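Long-range contacts in fervidolysin (Fervidobacterium pennivorans, PDB 1R6V), which degrades keratin into peptides as a subtilisin-like serine protease, allowing its bacterium to grow on native feathers: residues A[309-313]-A[489-493]; A[466-472]-A[498-504]; A[472-478]-A[493-498]; A[534-538]-A[550-556]. The protein carries 1 engineered substitution. One frame throughout, in Å; residues are numbered along the deposited sequence.

In the fold
Fervidolysin illustrates how one β-sandwich can be built and then docked on a catalytic domain. Interaction 2 is the backbone-bonded one, an antiparallel strand pair within one sheet. Interaction 4 joins that sheet, through strand 535-543, to strand 549-553 of the facing sheet by side chains alone at the strands proper. Interaction 3 gathers the polar chemistry, with a salt bridge and tyrosine hydroxyls where the loop after strand 466-471 folds over the link between strands 487-494 and 496-505; it shares Arg472 and Tyr498 with interaction 2. Interaction 1 is buried and largely apolar, setting a protease loop against strand 487-494, and shares Ile493 with interaction 3. Interactions 2 to 4 are only partly buried.

Interaction 1. Residues A[309-313]-A[489-493]; sequences GYPGV and RFPHI
Pro311 lays the CB and CG end of its ring against four residues of the 489-493 segment. Its CB lies 3.8 Å from CD2 of Phe490, the two side chains meeting at a slant, and equally 3.8 Å from CG2 of Ile493. That methyl is available because Ile493 carries CG2 anti to its carbonyl carbon, with CG1 in the position between N and C (chi1 62°). The carbonyl of Pro311 adds a further touch, its O approaching CG of Pro491 at 3.6 Å. Proline thus offers both ring and backbone to one surface, a compact example of how a turn can dock on a strand.

The turn is of type II, running from Tyr310 to Val313, and Gly312 fills its third position with a positive phi of 107°. Its CA passes 3.1 Å from O of Pro491, so close that a β-carbon would collide with that oxygen. Polar contact is left to a water, which donates to Gly312 O at 2.6 Å and to His492 O at 2.8 Å and so bridges the two segments.

The docking joins the catalytic domain to the first β-sandwich domain. Strand 487-494 is bonded to strand 446-455 on its sheet side, where Arg489 forms a salt bridge with Glu449. Helix 275-286 packs on Tyr310 and Pro491, and His492 reaches Trp404 and Arg407 of helix 403-413.

Interaction 2. Residues A[466-472]-A[498-504]; sequences VFVSMMR and YDIFVGG
Phe467 and Gly503 form the first hydrogen-bonded pair of an antiparallel strand pairing in one sheet of the first β-sandwich domain, Gly503 N donating to Phe467 O at 2.9 Å. Val468, paired with Val502 without hydrogen bonds, turns to the other face, where its CG1 meets CG2 of Ile500. Ser469 then bonds with Phe501 in both directions, its N reaching Phe501 O in a nearly straight line (176°). Met470, bent at chi3, brings its CE methyl over the centre of the Tyr498 ring, 3.8 Å from the centroid, a CH-pi contact. Met471 N donates to Asp499 O and Asp499 N to Met471 O, both at 2.7 Å, while Met471 SD slants toward the Phe501 ring. Arg472 runs alongside Tyr498, NE 3.4 Å from CE2, the planes 35° apart; a glycine here would probably leave CE2 of Tyr498 without the guanidinium it lies over. The polar end of Arg472 goes to Ser476 and Asp494. Strands 478-481 and 535-543 flank the pair, while Val468, Met470, Ile500 and Val502 face strand 446-455 of the opposing sheet.

Interaction 3. Residues A[472-478]-A[493-498]; sequences RDNGSCY and IDSGTY
Arg472 and Tyr498 start the contact with their CA atoms 5.2 Å apart, at the end of the strand pairing; beyond them the loop swings wide, and the backbones of Tyr478 and Ile493 stand well apart. Side chains fill the wider part. The chain of Arg472, extended from CG to NE, carries its guanidinium to Asp494, where NH2 donates to OD2 at 2.8 Å in a salt bridge. It meets that oxygen on the anti side, 32° out of the carboxylate plane. NE and NH2 also clasp a single acceptor, Ser476 O, and Gly475 CA lies over the guanidinium face opposite Tyr498. Asp494 is held at its backbone too: its N donates to Tyr478 OH at 3.2 Å, and its O accepts from Tyr498 OH at 2.7 Å. The Tyr478 ring takes CG2 of Ile493 over its centre, 3.7 Å from the centroid, and presents its edge to Tyr498 OH.

A methionine in place of Arg472 would probably leave OD2 without its charged mate and Ser476 O without either donor from that side chain. Because Arg407, from helix 403-413, pairs with OD1, the carboxylate has two arginine partners, one at each oxygen, which would be expected to favour its ionised form while tying this end of strand 487-494 to the catalytic domain.

Interaction 4. Residues A[534-538]-A[550-556]; sequences RQASF and LNVNFNS
Ala536 and Phe538 face Val552 and Leu550 across the interior of the first β-sandwich domain, the two strands belonging to opposing sheets. Their axes approach to 8.7 Å at 148°, a spacing spanned by side chains instead of backbone bonds.

The aliphatic contacts are simple: CB of Ala536 meets CG1 of Val552 at 4.0 Å, a small residue set where the valine projects. Aromatic contacts lie to both sides along the strands. At one end the Phe538 ring receives CD1 of Leu550 over a face, displaced toward the rim and 4.0 Å from the centroid, while Val552 comes at its CE1 and CZ atoms obliquely through CG2. At the other, CB of Arg534 lies over a face of the Phe554 ring, a CH-pi contact, and the guanidinium stands 63° from the ring plane.

Across the two segments polar bonding is sparse. Bends at chi2 and chi3 fold the arginine back past the ring, carrying NH1 to Asn555 O at 3.3 Å, though the place of that oxygen is uncertain. Beyond the sandwich, Phe669 of strand 666-669 packs edge-to-face with Phe554, and its N bonds to Ser556 OG, so the contact also reaches the second sandwich domain. Arg534 CB sits 3.6 Å from the Phe554 centroid, almost exactly on the ring normal.

Interaction 1. Residues A[309-313]-A[489-493]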
loop_
_atom_site.group_PDB
_atom_site.type_symbol
_atom_site.label_atom_id
_atom_site.label_comp_id
_atom_site.label_asym_id
_atom_site.label_seq_id
_atom_site.Cartn_x
_atom_site.Cartn_y
_atom_site.Cartn_z
ATOM N N GLY A 309 0.626 -6.300 -2.129
ATOM C CA GLY A 309 -0.531 -6.588 -1.293
ATOM C C GLY A 309 -1.784 -5.749 -1.484
ATOM O O GLY A 309 -2.794 -6.006 -0.823
ATOM N N TYR A 310 -1.748 -4.740 -2.350
ATOM C CA TYR A 310 -2.965 -3.936 -2.557
ATOM C C TYR A 310 -3.963 -4.720 -3.410
ATOM O O TYR A 310 -3.586 -5.334 -4.414
ATOM C CB TYR A 310 -2.630 -2.615 -3.255
ATOM C CG TYR A 310 -1.838 -1.648 -2.388
ATOM C CD1 TYR A 310 -0.733 -0.973 -2.905
ATOM C CD2 TYR A 310 -2.209 -1.394 -1.066
ATOM C CE1 TYR A 310 -0.005 -0.069 -2.125
ATOM C CE2 TYR A 310 -1.487 -0.485 -0.278
ATOM C CZ TYR A 310 -0.389 0.167 -0.826
ATOM O OH TYR A 310 0.310 1.077 -0.067
ATOM N N PRO A 311 -5.253 -4.706 -3.032
ATOM C CA PRO A 311 -6.233 -5.450 -3.830
ATOM C C PRO A 311 -6.373 -4.933 -5.246
ATOM O O PRO A 311 -6.349 -3.719 -5.477
ATOM C CB PRO A 311 -7.522 -5.312 -3.021
ATOM C CG PRO A 311 -7.343 -3.992 -2.285
ATOM C CD PRO A 311 -5.886 -4.078 -1.859
ATOM N N GLY A 312 -6.480 -5.863 -6.195
ATOM C CA GLY A 312 -6.661 -5.498 -7.583
ATOM C C GLY A 312 -5.472 -5.695 -8.504
ATOM O O GLY A 312 -5.644 -5.801 -9.725
ATOM N N VAL A 313 -4.267 -5.706 -7.943
ATOM C CA VAL A 313 -3.084 -5.890 -8.770
ATOM C C VAL A 313 -2.996 -7.343 -9.215
ATOM O O VAL A 313 -3.659 -8.213 -8.646
ATOM C CB VAL A 313 -1.776 -5.549 -8.015
ATOM C CG1 VAL A 313 -1.860 -4.151 -7.436
ATOM C CG2 VAL A 313 -1.494 -6.568 -6.947
ATOM N N ARG A 489 -11.391 0.139 0.488
ATOM C CA ARG A 489 -11.779 -0.100 -0.898
ATOM C C ARG A 489 -11.021 -1.250 -1.508
ATOM O O ARG A 489 -9.805 -1.354 -1.345
ATOM C CB ARG A 489 -11.515 1.145 -1.761
ATOM C CG ARG A 489 -12.064 2.446 -1.213
ATOM C CD ARG A 489 -11.706 3.610 -2.140
ATOM N NE ARG A 489 -12.502 3.598 -3.367
ATOM C CZ ARG A 489 -12.569 4.605 -4.237
ATOM N NH1 ARG A 489 -11.880 5.724 -4.028
ATOM N NH2 ARG A 489 -13.338 4.500 -5.314
ATOM N N PHE A 490 -11.747 -2.092 -2.243
ATOM C CA PHE A 490 -11.161 -3.254 -2.902
ATOM C C PHE A 490 -11.474 -3.203 -4.396
ATOM O O PHE A 490 -12.484 -3.739 -4.827
ATOM C CB PHE A 490 -11.751 -4.539 -2.304
ATOM C CG PHE A 490 -11.401 -4.736 -0.854
ATOM C CD1 PHE A 490 -12.139 -4.118 0.150
ATOM C CD2 PHE A 490 -10.312 -5.520 -0.502
ATOM C CE1 PHE A 490 -11.794 -4.277 1.494
ATOM C CE2 PHE A 490 -9.955 -5.687 0.836
ATOM C CZ PHE A 490 -10.698 -5.064 1.833
ATOM N N PRO A 491 -10.593 -2.597 -5.202
ATOM C CA PRO A 491 -10.866 -2.524 -6.638
ATOM C C PRO A 491 -10.503 -3.755 -7.437
ATOM O O PRO A 491 -9.501 -4.422 -7.169
ATOM C CB PRO A 491 -10.062 -1.308 -7.092
ATOM C CG PRO A 491 -8.894 -1.296 -6.149
ATOM C CD PRO A 491 -9.432 -1.770 -4.821
ATOM N N HIS A 492 -11.353 -4.051 -8.411
ATOM C CA HIS A 492 -11.106 -5.144 -9.331
ATOM C C HIS A 492 -10.747 -6.476 -8.708
ATOM O O HIS A 492 -9.895 -7.181 -9.216
ATOM C CB HIS A 492 -10.027 -4.679 -10.307
ATOM C CG HIS A 492 -10.457 -3.489 -11.099
ATOM N ND1 HIS A 492 -11.274 -3.600 -12.204
ATOM C CD2 HIS A 492 -10.319 -2.163 -10.864
ATOM C CE1 HIS A 492 -11.631 -2.393 -12.607
ATOM N NE2 HIS A 492 -11.067 -1.505 -11.810
ATOM N N ILE A 493 -11.438 -6.822 -7.627
ATOM C CA ILE A 493 -11.222 -8.091 -6.961
ATOM C C ILE A 493 -12.241 -9.115 -7.489
ATOM O O ILE A 493 -13.190 -8.768 -8.198
ATOM C CB ILE A 493 -11.392 -7.994 -5.412
ATOM C CG1 ILE A 493 -12.822 -7.585 -5.040
ATOM C CG2 ILE A 493 -10.381 -6.986 -4.838
ATOM C CD1 ILE A 493 -13.156 -7.859 -3.553
HETATM O O HOH W 1 -7.621 -7.124 -10.851
#

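Interaction 2. Residues A[466-472]-A[498-504]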
loop_
_atom_site.group_PDB
_atom_site.type_symbol
_atom_site.label_atom_id
_atom_site.label_comp_id
_atom_site.label_asym_id
_atom_site.label_seq_id
_atom_site.Cartn_x
_atom_site.Cartn_y
_atom_site.Cartn_z
ATOM N N VAL A 466 -9.143 0.588 10.590
ATOM C CA VAL A 466 -9.739 -0.695 10.938
ATOM C C VAL A 466 -9.244 -1.655 9.857
ATOM O O VAL A 466 -9.261 -1.324 8.661
ATOM C CB VAL A 466 -11.276 -0.605 10.918
ATOM C CG1 VAL A 466 -11.891 -2.006 11.006
ATOM C CG2 VAL A 466 -11.751 0.244 12.099
ATOM N N PHE A 467 -8.774 -2.828 10.266
ATOM C CA PHE A 467 -8.273 -3.810 9.313
ATOM C C PHE A 467 -9.452 -4.578 8.738
ATOM O O PHE A 467 -10.396 -4.903 9.454
ATOM C CB PHE A 467 -7.320 -4.796 9.997
ATOM C CG PHE A 467 -6.678 -4.259 11.255
ATOM C CD1 PHE A 467 -7.372 -4.256 12.472
ATOM C CD2 PHE A 467 -5.374 -3.775 11.229
ATOM C CE1 PHE A 467 -6.768 -3.775 13.647
ATOM C CE2 PHE A 467 -4.761 -3.294 12.390
ATOM C CZ PHE A 467 -5.459 -3.296 13.601
ATOM N N VAL A 468 -9.409 -4.845 7.436
ATOM C CA VAL A 468 -10.480 -5.597 6.794
ATOM C C VAL A 468 -9.810 -6.705 6.010
ATOM O O VAL A 468 -9.043 -6.466 5.069
ATOM C CB VAL A 468 -11.328 -4.716 5.852
ATOM C CG1 VAL A 468 -12.416 -5.569 5.174
ATOM C CG2 VAL A 468 -11.983 -3.593 6.638
ATOM N N SER A 469 -10.113 -7.931 6.415
ATOM C CA SER A 469 -9.522 -9.110 5.816
ATOM C C SER A 469 -10.594 -9.943 5.124
ATOM O O SER A 469 -11.565 -10.334 5.761
ATOM C CB SER A 469 -8.863 -9.919 6.939
ATOM O OG SER A 469 -8.140 -11.023 6.450
ATOM N N MET A 470 -10.438 -10.188 3.822
ATOM C CA MET A 470 -11.416 -10.998 3.081
ATOM C C MET A 470 -10.737 -12.338 2.864
ATOM O O MET A 470 -9.816 -12.450 2.069
ATOM C CB MET A 470 -11.768 -10.335 1.740
ATOM C CG MET A 470 -12.275 -8.894 1.881
ATOM S SD MET A 470 -12.673 -8.051 0.306
ATOM C CE MET A 470 -14.106 -9.157 -0.319
ATOM N N MET A 471 -11.201 -13.351 3.588
ATOM C CA MET A 471 -10.591 -14.666 3.531
ATOM C C MET A 471 -11.505 -15.726 2.933
ATOM O O MET A 471 -12.728 -15.581 2.932
ATOM C CB MET A 471 -10.194 -15.083 4.952
ATOM C CG MET A 471 -9.547 -13.959 5.767
ATOM S SD MET A 471 -9.034 -14.456 7.474
ATOM C CE MET A 471 -7.391 -15.010 7.095
ATOM N N ARG A 472 -10.891 -16.780 2.427
ATOM C CA ARG A 472 -11.628 -17.903 1.849
ATOM C C ARG A 472 -10.683 -19.088 1.750
ATOM O O ARG A 472 -9.468 -18.916 1.734
ATOM C CB ARG A 472 -12.188 -17.531 0.479
ATOM C CG ARG A 472 -11.211 -16.798 -0.409
ATOM C CD ARG A 472 -11.851 -16.471 -1.740
ATOM N NE ARG A 472 -10.965 -15.687 -2.587
ATOM C CZ ARG A 472 -11.217 -15.404 -3.857
ATOM N NH1 ARG A 472 -12.331 -15.849 -4.426
ATOM N NH2 ARG A 472 -10.360 -14.670 -4.551
ATOM N N TYR A 498 -16.830 -14.879 0.521
ATOM C CA TYR A 498 -15.716 -14.639 1.426
ATOM C C TYR A 498 -16.144 -14.609 2.874
ATOM O O TYR A 498 -17.290 -14.319 3.182
ATOM C CB TYR A 498 -15.091 -13.268 1.200
ATOM C CG TYR A 498 -14.539 -13.024 -0.171
ATOM C CD1 TYR A 498 -15.375 -12.653 -1.216
ATOM C CD2 TYR A 498 -13.164 -13.115 -0.410
ATOM C CE1 TYR A 498 -14.853 -12.365 -2.467
ATOM C CE2 TYR A 498 -12.635 -12.829 -1.654
ATOM C CZ TYR A 498 -13.490 -12.451 -2.674
ATOM O OH TYR A 498 -12.966 -12.117 -3.892
ATOM N N ASP A 499 -15.164 -14.843 3.715
ATOM C CA ASP A 499 -15.377 -14.734 5.144
ATOM C C ASP A 499 -14.637 -13.428 5.389
ATOM O O ASP A 499 -13.437 -13.351 5.177
ATOM C CB ASP A 499 -14.700 -15.866 5.902
ATOM C CG ASP A 499 -15.459 -17.166 5.785
ATOM O OD1 ASP A 499 -16.646 -17.136 5.388
ATOM O OD2 ASP A 499 -14.871 -18.213 6.102
ATOM N N ILE A 500 -15.360 -12.435 5.829
ATOM C CA ILE A 500 -14.779 -11.111 6.033
ATOM C C ILE A 500 -14.650 -10.779 7.513
ATOM O O ILE A 500 -15.638 -10.806 8.248
ATOM C CB ILE A 500 -15.648 -10.037 5.326
ATOM C CG1 ILE A 500 -15.734 -10.342 3.825
ATOM C CG2 ILE A 500 -15.023 -8.656 5.506
ATOM C CD1 ILE A 500 -16.627 -9.381 3.037
ATOM N N PHE A 501 -13.423 -10.473 7.936
ATOM C CA PHE A 501 -13.133 -10.127 9.326
ATOM C C PHE A 501 -12.688 -8.675 9.402
ATOM O O PHE A 501 -11.867 -8.236 8.610
ATOM C CB PHE A 501 -12.044 -11.048 9.880
ATOM C CG PHE A 501 -12.395 -12.507 9.785
ATOM C CD1 PHE A 501 -12.157 -13.221 8.612
ATOM C CD2 PHE A 501 -13.001 -13.160 10.855
ATOM C CE1 PHE A 501 -12.516 -14.563 8.507
ATOM C CE2 PHE A 501 -13.365 -14.502 10.757
ATOM C CZ PHE A 501 -13.122 -15.203 9.583
ATOM N N VAL A 502 -13.252 -7.947 10.353
ATOM C CA VAL A 502 -12.969 -6.528 10.549
ATOM C C VAL A 502 -12.435 -6.338 11.974
ATOM O O VAL A 502 -13.024 -6.848 12.921
ATOM C CB VAL A 502 -14.279 -5.729 10.360
ATOM C CG1 VAL A 502 -14.026 -4.244 10.465
ATOM C CG2 VAL A 502 -14.893 -6.075 8.999
ATOM N N GLY A 503 -11.325 -5.615 12.121
ATOM C CA GLY A 503 -10.750 -5.407 13.445
ATOM C C GLY A 503 -10.547 -3.950 13.832
ATOM O O GLY A 503 -9.917 -3.204 13.083
ATOM N N GLY A 504 -11.063 -3.603 15.019
ATOM C CA GLY A 504 -11.054 -2.269 15.625
ATOM C C GLY A 504 -9.919 -1.357 15.279
ATOM O O GLY A 504 -8.956 -1.823 14.678
#

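Interaction 3. Residues A[472-478]-A[493-498]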
loop_
_atom_site.group_PDB
_atom_site.type_symbol
_atom_site.label_atom_id
_atom_site.label_comp_id
_atom_site.label_asym_id
_atom_site.label_seq_id
_atom_site.Cartn_x
_atom_site.Cartn_y
_atom_site.Cartn_z
ATOM N N ARG A 472 -10.891 -16.780 2.427
ATOM C CA ARG A 472 -11.628 -17.903 1.849
ATOM C C ARG A 472 -10.683 -19.088 1.750
ATOM O O ARG A 472 -9.468 -18.916 1.734
ATOM C CB ARG A 472 -12.188 -17.531 0.479
ATOM C CG ARG A 472 -11.211 -16.798 -0.409
ATOM C CD ARG A 472 -11.851 -16.471 -1.740
ATOM N NE ARG A 472 -10.965 -15.687 -2.587
ATOM C CZ ARG A 472 -11.217 -15.404 -3.857
ATOM N NH1 ARG A 472 -12.331 -15.849 -4.426
ATOM N NH2 ARG A 472 -10.360 -14.670 -4.551
ATOM N N ASP A 473 -11.251 -20.290 1.693
ATOM C CA ASP A 473 -10.479 -21.531 1.633
ATOM C C ASP A 473 -9.542 -21.621 0.443
ATOM O O ASP A 473 -8.428 -22.140 0.553
ATOM C CB ASP A 473 -11.426 -22.732 1.605
ATOM C CG ASP A 473 -12.174 -22.913 2.903
ATOM O OD1 ASP A 473 -13.004 -23.841 2.976
ATOM O OD2 ASP A 473 -11.931 -22.132 3.849
ATOM N N ASN A 474 -10.006 -21.143 -0.703
ATOM C CA ASN A 474 -9.191 -21.162 -1.904
ATOM C C ASN A 474 -9.328 -19.832 -2.623
ATOM O O ASN A 474 -10.264 -19.077 -2.379
ATOM C CB ASN A 474 -9.587 -22.330 -2.829
ATOM C CG ASN A 474 -11.050 -22.296 -3.253
ATOM O OD1 ASN A 474 -11.492 -23.125 -4.062
ATOM N ND2 ASN A 474 -11.810 -21.346 -2.713
ATOM N N GLY A 475 -8.387 -19.539 -3.507
ATOM C CA GLY A 475 -8.451 -18.276 -4.208
ATOM C C GLY A 475 -7.711 -17.235 -3.396
ATOM O O GLY A 475 -7.322 -17.476 -2.254
ATOM N N SER A 476 -7.550 -16.023 -4.017
ATOM C CA SER A 476 -6.840 -14.947 -3.353
ATOM C C SER A 476 -7.606 -14.306 -2.209
ATOM O O SER A 476 -8.826 -14.142 -2.271
ATOM C CB SER A 476 -6.468 -13.867 -4.371
ATOM O OG SER A 476 -5.842 -12.766 -3.725
ATOM N N CYS A 477 -6.868 -14.007 -1.108
ATOM C CA CYS A 477 -7.473 -13.300 0.005
ATOM C C CYS A 477 -7.109 -11.843 -0.245
ATOM O O CYS A 477 -6.186 -11.560 -1.010
ATOM C CB CYS A 477 -6.887 -13.777 1.330
ATOM S SG CYS A 477 -7.352 -15.513 1.697
ATOM N N TYR A 478 -7.829 -10.928 0.387
ATOM C CA TYR A 478 -7.550 -9.511 0.197
ATOM C C TYR A 478 -7.458 -8.817 1.538
ATOM O O TYR A 478 -8.009 -9.289 2.531
ATOM C CB TYR A 478 -8.646 -8.857 -0.649
ATOM C CG TYR A 478 -8.784 -9.461 -2.038
ATOM C CD1 TYR A 478 -9.878 -10.268 -2.360
ATOM C CD2 TYR A 478 -7.827 -9.217 -3.025
ATOM C CE1 TYR A 478 -10.019 -10.818 -3.642
ATOM C CE2 TYR A 478 -7.955 -9.757 -4.311
ATOM C CZ TYR A 478 -9.059 -10.552 -4.607
ATOM O OH TYR A 478 -9.211 -11.056 -5.874
ATOM N N ILE A 493 -11.438 -6.822 -7.627
ATOM C CA ILE A 493 -11.222 -8.091 -6.961
ATOM C C ILE A 493 -12.241 -9.115 -7.489
ATOM O O ILE A 493 -13.190 -8.768 -8.198
ATOM C CB ILE A 493 -11.392 -7.994 -5.412
ATOM C CG1 ILE A 493 -12.822 -7.585 -5.040
ATOM C CG2 ILE A 493 -10.381 -6.986 -4.838
ATOM C CD1 ILE A 493 -13.156 -7.859 -3.553
ATOM N N ASP A 494 -12.021 -10.377 -7.142
ATOM C CA ASP A 494 -12.927 -11.455 -7.550
ATOM C C ASP A 494 -14.323 -11.320 -6.940
ATOM O O ASP A 494 -14.487 -10.878 -5.792
ATOM C CB ASP A 494 -12.430 -12.830 -7.064
ATOM C CG ASP A 494 -11.232 -13.343 -7.809
ATOM O OD1 ASP A 494 -10.863 -12.764 -8.856
ATOM O OD2 ASP A 494 -10.661 -14.366 -7.342
ATOM N N SER A 495 -15.328 -11.743 -7.696
ATOM C CA SER A 495 -16.671 -11.785 -7.137
ATOM C C SER A 495 -16.673 -13.179 -6.473
ATOM O O SER A 495 -15.815 -14.008 -6.776
ATOM C CB SER A 495 -17.725 -11.716 -8.236
ATOM O OG SER A 495 -17.512 -12.732 -9.201
ATOM N N GLY A 496 -17.611 -13.436 -5.575
ATOM C CA GLY A 496 -17.657 -14.730 -4.921
ATOM C C GLY A 496 -17.928 -14.649 -3.431
ATOM O O GLY A 496 -18.244 -13.585 -2.893
ATOM N N THR A 497 -17.774 -15.779 -2.756
ATOM C CA THR A 497 -18.034 -15.871 -1.324
ATOM C C THR A 497 -16.769 -15.755 -0.482
ATOM O O THR A 497 -15.767 -16.433 -0.733
ATOM C CB THR A 497 -18.739 -17.215 -1.006
ATOM O OG1 THR A 497 -19.924 -17.339 -1.815
ATOM C CG2 THR A 497 -19.113 -17.286 0.459
ATOM N N TYR A 498 -16.830 -14.879 0.521
ATOM C CA TYR A 498 -15.716 -14.639 1.426
ATOM C C TYR A 498 -16.144 -14.609 2.874
ATOM O O TYR A 498 -17.290 -14.319 3.182
ATOM C CB TYR A 498 -15.091 -13.268 1.200
ATOM C CG TYR A 498 -14.539 -13.024 -0.171
ATOM C CD1 TYR A 498 -15.375 -12.653 -1.216
ATOM C CD2 TYR A 498 -13.164 -13.115 -0.410
ATOM C CE1 TYR A 498 -14.853 -12.365 -2.467
ATOM C CE2 TYR A 498 -12.635 -12.829 -1.654
ATOM C CZ TYR A 498 -13.490 -12.451 -2.674
ATOM O OH TYR A 498 -12.966 -12.117 -3.892
HETATM O O HOH W 2 -14.559 -17.623 -2.785
#

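Interaction 4. Residues A[534-538]-A[550-556]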
loop_
_atom_site.group_PDB
_atom_site.type_symbol
_atom_site.label_atom_id
_atom_site.label_comp_id
_atom_site.label_asym_id
_atom_site.label_seq_id
_atom_site.Cartn_x
_atom_site.Cartn_y
_atom_site.Cartn_z
ATOM N N ARG A 534 -12.517 -3.240 18.443
ATOM C CA ARG A 534 -13.787 -3.934 18.257
ATOM C C ARG A 534 -13.565 -4.891 17.083
ATOM O O ARG A 534 -12.698 -4.651 16.245
ATOM C CB ARG A 534 -14.898 -2.946 17.896
ATOM C CG ARG A 534 -15.043 -1.735 18.813
ATOM C CD ARG A 534 -15.832 -2.079 20.060
ATOM N NE ARG A 534 -15.140 -3.089 20.833
ATOM C CZ ARG A 534 -15.722 -3.978 21.623
ATOM N NH1 ARG A 534 -17.042 -4.009 21.765
ATOM N NH2 ARG A 534 -14.968 -4.851 22.264
ATOM N N GLN A 535 -14.343 -5.966 17.024
ATOM C CA GLN A 535 -14.214 -6.938 15.944
ATOM C C GLN A 535 -15.574 -7.379 15.417
ATOM O O GLN A 535 -16.575 -7.340 16.132
ATOM C CB GLN A 535 -13.428 -8.166 16.418
ATOM C CG GLN A 535 -12.002 -7.869 16.858
ATOM C CD GLN A 535 -11.262 -9.115 17.302
ATOM O OE1 GLN A 535 -11.825 -9.975 17.984
ATOM N NE2 GLN A 535 -9.988 -9.216 16.926
ATOM N N ALA A 536 -15.604 -7.785 14.152
ATOM C CA ALA A 536 -16.827 -8.255 13.518
ATOM C C ALA A 536 -16.427 -9.269 12.460
ATOM O O ALA A 536 -15.364 -9.157 11.854
ATOM C CB ALA A 536 -17.576 -7.096 12.873
ATOM N N SER A 537 -17.267 -10.275 12.254
ATOM C CA SER A 537 -16.976 -11.275 11.249
ATOM C C SER A 537 -18.255 -11.512 10.470
ATOM O O SER A 537 -19.348 -11.518 11.038
ATOM C CB SER A 537 -16.499 -12.576 11.899
ATOM O OG SER A 537 -17.507 -13.138 12.709
ATOM N N PHE A 538 -18.113 -11.670 9.159
ATOM C CA PHE A 538 -19.253 -11.913 8.287
ATOM C C PHE A 538 -18.895 -13.132 7.458
ATOM O O PHE A 538 -18.191 -13.023 6.458
ATOM C CB PHE A 538 -19.497 -10.696 7.391
ATOM C CG PHE A 538 -19.741 -9.425 8.156
ATOM C CD1 PHE A 538 -18.675 -8.682 8.657
ATOM C CD2 PHE A 538 -21.041 -9.002 8.424
ATOM C CE1 PHE A 538 -18.905 -7.532 9.421
ATOM C CE2 PHE A 538 -21.282 -7.857 9.186
ATOM C CZ PHE A 538 -20.212 -7.118 9.688
ATOM N N LEU A 550 -20.279 -3.540 2.027
ATOM C CA LEU A 550 -20.594 -4.176 3.305
ATOM C C LEU A 550 -20.459 -3.064 4.338
ATOM O O LEU A 550 -19.413 -2.423 4.419
ATOM C CB LEU A 550 -19.584 -5.280 3.627
ATOM C CG LEU A 550 -19.912 -6.371 4.658
ATOM C CD1 LEU A 550 -18.670 -6.671 5.453
ATOM C CD2 LEU A 550 -21.046 -5.978 5.569
ATOM N N ASN A 551 -21.519 -2.830 5.107
ATOM C CA ASN A 551 -21.500 -1.788 6.128
ATOM C C ASN A 551 -21.356 -2.448 7.485
ATOM O O ASN A 551 -22.069 -3.400 7.796
ATOM C CB ASN A 551 -22.798 -0.970 6.103
ATOM C CG ASN A 551 -23.053 -0.316 4.763
ATOM O OD1 ASN A 551 -22.261 0.501 4.301
ATOM N ND2 ASN A 551 -24.165 -0.679 4.125
ATOM N N VAL A 552 -20.429 -1.936 8.290
ATOM C CA VAL A 552 -20.179 -2.475 9.616
ATOM C C VAL A 552 -20.370 -1.353 10.635
ATOM O O VAL A 552 -19.872 -0.240 10.451
ATOM C CB VAL A 552 -18.731 -3.028 9.717
ATOM C CG1 VAL A 552 -18.483 -3.595 11.102
ATOM C CG2 VAL A 552 -18.504 -4.101 8.656
ATOM N N ASN A 553 -21.118 -1.638 11.695
ATOM C CA ASN A 553 -21.360 -0.641 12.729
ATOM C C ASN A 553 -20.773 -1.111 14.049
ATOM O O ASN A 553 -21.241 -2.084 14.640
ATOM C CB ASN A 553 -22.863 -0.395 12.882
ATOM C CG ASN A 553 -23.475 0.231 11.648
ATOM O OD1 ASN A 553 -23.306 1.423 11.394
ATOM N ND2 ASN A 553 -24.180 -0.571 10.865
ATOM N N PHE A 554 -19.729 -0.424 14.498
ATOM C CA PHE A 554 -19.082 -0.757 15.756
ATOM C C PHE A 554 -19.913 -0.195 16.911
ATOM O O PHE A 554 -20.681 0.755 16.737
ATOM C CB PHE A 554 -17.670 -0.138 15.808
ATOM C CG PHE A 554 -16.594 -0.978 15.156
ATOM C CD1 PHE A 554 -16.876 -2.244 14.650
ATOM C CD2 PHE A 554 -15.283 -0.517 15.092
ATOM C CE1 PHE A 554 -15.877 -3.043 14.098
ATOM C CE2 PHE A 554 -14.273 -1.311 14.542
ATOM C CZ PHE A 554 -14.569 -2.579 14.043
ATOM N N ASN A 555 -19.766 -0.811 18.078
ATOM C CA ASN A 555 -20.431 -0.355 19.295
ATOM C C ASN A 555 -19.486 -0.658 20.454
ATOM O O ASN A 555 -18.574 -1.467 20.322
ATOM C CB ASN A 555 -21.787 -1.053 19.518
ATOM C CG ASN A 555 -21.671 -2.569 19.614
ATOM O OD1 ASN A 555 -20.937 -3.102 20.435
ATOM N ND2 ASN A 555 -22.413 -3.267 18.765
ATOM N N SER A 556 -19.707 -0.008 21.591
ATOM C CA SER A 556 -18.859 -0.217 22.758
ATOM C C SER A 556 -19.611 0.112 24.042
ATOM O O SER A 556 -20.710 0.667 24.013
ATOM C CB SER A 556 -17.620 0.680 22.673
ATOM O OG SER A 556 -18.007 2.033 22.496
#